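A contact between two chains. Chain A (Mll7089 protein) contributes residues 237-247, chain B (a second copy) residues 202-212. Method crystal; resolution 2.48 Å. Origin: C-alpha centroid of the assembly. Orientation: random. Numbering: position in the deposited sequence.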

# COMPACT_ATOMS: atom_id res chain seq x y z
N THR A 237 13.21 -8.02 3.94
CA THR A 237 14.49 -7.33 3.89
C THR A 237 15.64 -8.27 3.55
O THR A 237 16.47 -7.94 2.70
N LEU A 238 15.66 -9.45 4.17
CA LEU A 238 16.65 -10.50 3.82
C LEU A 238 16.48 -10.97 2.39
O LEU A 238 17.47 -11.22 1.69
N ARG A 239 15.22 -11.17 1.99
CA ARG A 239 14.94 -11.70 0.68
C ARG A 239 15.48 -10.72 -0.38
O ARG A 239 16.03 -11.15 -1.40
N HIS A 240 15.29 -9.42 -0.14
CA HIS A 240 15.69 -8.37 -1.06
C HIS A 240 17.19 -8.08 -1.07
O HIS A 240 17.70 -7.74 -2.13
N ALA A 241 17.89 -8.25 0.05
CA ALA A 241 19.27 -7.79 0.17
C ALA A 241 20.28 -8.88 -0.07
O ALA A 241 21.40 -8.61 -0.52
N VAL A 242 19.88 -10.10 0.27
CA VAL A 242 20.74 -11.28 0.20
C VAL A 242 20.58 -11.85 -1.23
O VAL A 242 19.69 -12.68 -1.53
N THR A 243 21.43 -11.39 -2.12
CA THR A 243 21.31 -11.73 -3.50
C THR A 243 22.13 -12.96 -3.82
O THR A 243 22.08 -13.45 -4.96
N TRP A 244 22.92 -13.45 -2.85
CA TRP A 244 23.84 -14.58 -3.07
C TRP A 244 23.33 -15.94 -2.49
O TRP A 244 23.96 -16.98 -2.69
N THR A 245 22.23 -15.95 -1.74
CA THR A 245 21.75 -17.20 -1.21
C THR A 245 20.27 -17.10 -0.99
O THR A 245 19.72 -16.01 -1.12
N GLN A 246 19.63 -18.22 -0.63
CA GLN A 246 18.17 -18.28 -0.45
C GLN A 246 17.76 -18.24 1.02
O GLN A 246 18.46 -18.80 1.85
N ILE A 247 16.63 -17.59 1.31
CA ILE A 247 16.07 -17.52 2.64
C ILE A 247 14.96 -18.54 2.76
O ILE A 247 13.89 -18.40 2.16
N THR B 202 13.22 -20.15 -10.41
CA THR B 202 12.47 -19.41 -9.40
C THR B 202 13.24 -18.09 -9.06
O THR B 202 14.46 -17.93 -9.36
N SER B 203 12.58 -17.14 -8.42
CA SER B 203 13.20 -15.80 -8.28
C SER B 203 14.57 -15.73 -7.63
O SER B 203 15.48 -15.11 -8.22
N LYS B 204 14.77 -16.37 -6.46
CA LYS B 204 16.09 -16.25 -5.83
C LYS B 204 17.15 -17.06 -6.53
O LYS B 204 18.31 -16.65 -6.60
N GLU B 205 16.76 -18.20 -7.08
CA GLU B 205 17.59 -18.99 -8.00
C GLU B 205 18.02 -18.19 -9.24
O GLU B 205 19.21 -18.17 -9.55
N ALA B 206 17.10 -17.49 -9.91
CA ALA B 206 17.50 -16.56 -11.02
C ALA B 206 18.58 -15.60 -10.57
O ALA B 206 19.63 -15.49 -11.19
N LEU B 207 18.34 -14.95 -9.43
CA LEU B 207 19.27 -13.96 -8.92
C LEU B 207 20.67 -14.52 -8.54
O LEU B 207 21.67 -13.89 -8.83
N THR B 208 20.74 -15.69 -7.91
CA THR B 208 22.05 -16.27 -7.59
C THR B 208 22.77 -16.77 -8.83
O THR B 208 23.97 -16.69 -8.91
N LYS B 209 22.02 -17.24 -9.82
CA LYS B 209 22.60 -17.57 -11.13
C LYS B 209 23.11 -16.35 -11.90
O LYS B 209 24.22 -16.36 -12.44
N LEU B 210 22.35 -15.26 -11.89
CA LEU B 210 22.84 -14.01 -12.45
C LEU B 210 24.12 -13.53 -11.76
O LEU B 210 25.06 -13.03 -12.42
N VAL B 211 24.20 -13.70 -10.45
CA VAL B 211 25.42 -13.31 -9.74
C VAL B 211 26.62 -14.19 -10.18
O VAL B 211 27.70 -13.67 -10.50
N ALA B 212 26.39 -15.51 -10.26
CA ALA B 212 27.43 -16.44 -10.61
C ALA B 212 27.95 -16.16 -12.00
O ALA B 212 29.17 -16.12 -12.21

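The contact is organised around one lysine. K204(B), near the start of its helix, points its CA-to-CB bond toward chain A, and its chi angles run t, p, p, p, so the chain curls rather than extends as it reaches the end of the opposing helix. There its ammonium meets two backbone carbonyls: NZ donates to R239(A) O and to V242(A) O, each at 2.7 Å. V242(A) is the first residue to leave helical phi/psi, and carbonyls at such a helix end lack the usual amide donors; a lysine ammonium can stand in for them. NZ is also bonded elsewhere in the structure. The aliphatic part of the same side chain does packing work, with CG lying 3.5 Å from Q246(A) CG and 3.4 Å from T245(A) O.

One face supplies apolar groups to the loop. L207(B) (chi1 t) and V211(B) (t) both point toward chain A, while T208(B) (p) points sideways. They gather round T243(A): its O lies 3.6 Å from T208(B) CG2 and 3.7 Å from V211(B) CG2, and its CB sits 4.0 Å from L207(B) CG. T208(B) CG2 also lies 3.6 Å from W244(A) C, although the indole of W244(A) leads off a CA-to-CB bond directed away. The hydroxyl of T208(B) is satisfied within its own helix, OG1 donating to E205(B) O at 3.2 Å.

Two waters complete the polar network. One accepts from R239(A) NH1 at 2.7 Å and bonds S203(B) OG at 2.8 Å, bridging groups too far apart to pair directly. The other donates to Q246(A) OE1 (2.7 Å), accepts from E205(B) N (3.1 Å), and bonds T202(B) OG1 (2.6 Å). The CA-to-CB bond of E205(B) points away; its OE2 is salt-bridged to K209(B) NZ at 2.7 Å and its OE1 accepts from T202(B) N at 3.1 Å.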

# COMPACT_ATOMS: atom_id res chain seq x y z
CB THR A 237 14.78 -6.55 5.20
OG1 THR A 237 13.68 -5.67 5.44
CG2 THR A 237 16.05 -5.72 5.05
CB LEU A 238 16.54 -11.73 4.76
CG LEU A 238 16.93 -11.42 6.22
CD1 LEU A 238 16.65 -12.60 7.15
CD2 LEU A 238 18.40 -11.01 6.25
CB ARG A 239 13.43 -11.91 0.47
CG ARG A 239 12.90 -13.32 0.75
CD ARG A 239 12.03 -13.80 -0.41
NE ARG A 239 10.91 -12.93 -0.66
CZ ARG A 239 10.60 -12.35 -1.82
NH1 ARG A 239 11.27 -12.59 -2.95
NH2 ARG A 239 9.56 -11.53 -1.82
CB HIS A 240 14.91 -7.10 -0.83
CG HIS A 240 13.42 -7.27 -0.94
ND1 HIS A 240 12.53 -6.37 -0.40
CD2 HIS A 240 12.67 -8.24 -1.55
CE1 HIS A 240 11.29 -6.79 -0.64
NE2 HIS A 240 11.35 -7.91 -1.35
CB ALA A 241 19.54 -7.15 1.57
CB VAL A 242 20.34 -12.29 1.32
CG1 VAL A 242 21.15 -13.51 1.26
CG2 VAL A 242 20.49 -11.66 2.70
CB THR A 243 21.89 -10.57 -4.36
OG1 THR A 243 23.22 -10.36 -3.96
CG2 THR A 243 21.15 -9.27 -4.13
CB TRP A 244 25.26 -14.25 -2.54
CG TRP A 244 25.27 -13.92 -1.05
CD1 TRP A 244 25.45 -14.78 -0.03
CD2 TRP A 244 24.98 -12.62 -0.44
NE1 TRP A 244 25.31 -14.13 1.19
CE2 TRP A 244 25.03 -12.80 0.97
CE3 TRP A 244 24.72 -11.33 -0.95
CZ2 TRP A 244 24.85 -11.75 1.88
CZ3 TRP A 244 24.51 -10.26 -0.03
CH2 TRP A 244 24.58 -10.49 1.37
CB THR A 245 22.50 -17.65 0.10
OG1 THR A 245 22.10 -18.96 0.43
CG2 THR A 245 22.18 -16.79 1.30
CB GLN A 246 17.63 -19.55 -1.08
CG GLN A 246 17.66 -19.56 -2.62
CD GLN A 246 17.35 -20.93 -3.22
OE1 GLN A 246 16.38 -21.10 -3.93
NE2 GLN A 246 18.20 -21.91 -2.92
CB ILE A 247 15.52 -16.11 2.94
CG1 ILE A 247 16.57 -15.00 2.63
CG2 ILE A 247 14.98 -16.01 4.36
CD1 ILE A 247 17.82 -15.00 3.56
CB THR B 202 12.27 -20.30 -8.14
OG1 THR B 202 13.53 -20.86 -7.75
CG2 THR B 202 11.27 -21.47 -8.39
CB SER B 203 12.27 -14.77 -7.63
OG SER B 203 11.94 -15.18 -6.32
CB LYS B 204 16.06 -16.47 -4.28
CG LYS B 204 17.36 -16.22 -3.53
CD LYS B 204 17.98 -14.86 -3.79
CE LYS B 204 17.14 -13.70 -3.15
NZ LYS B 204 17.18 -13.63 -1.66
CB GLU B 205 16.85 -20.23 -8.47
CG GLU B 205 17.69 -21.10 -9.39
CD GLU B 205 16.86 -22.16 -10.13
OE1 GLU B 205 15.60 -22.18 -10.04
OE2 GLU B 205 17.48 -22.99 -10.80
CB ALA B 206 16.34 -15.79 -11.55
CB LEU B 207 18.63 -13.19 -7.77
CG LEU B 207 19.33 -12.02 -7.10
CD1 LEU B 207 20.25 -11.18 -7.99
CD2 LEU B 207 18.24 -11.18 -6.54
CB THR B 208 21.97 -17.39 -6.53
OG1 THR B 208 21.26 -18.50 -7.07
CG2 THR B 208 21.21 -16.90 -5.28
CB LYS B 209 21.61 -18.43 -11.93
CG LYS B 209 21.56 -19.84 -11.30
CD LYS B 209 20.70 -20.80 -11.99
CE LYS B 209 20.59 -22.03 -11.15
NZ LYS B 209 19.92 -23.12 -11.91
CB LEU B 210 21.75 -12.94 -12.45
CG LEU B 210 20.61 -13.30 -13.43
CD1 LEU B 210 19.36 -12.47 -13.21
CD2 LEU B 210 21.11 -13.25 -14.88
CB VAL B 211 25.22 -13.38 -8.19
CG1 VAL B 211 26.58 -13.32 -7.44
CG2 VAL B 211 24.23 -12.30 -7.71
CB ALA B 212 26.94 -17.84 -10.51
O HOH W 1 13.32 -13.77 -4.31
O HOH W 2 14.65 -19.90 -5.62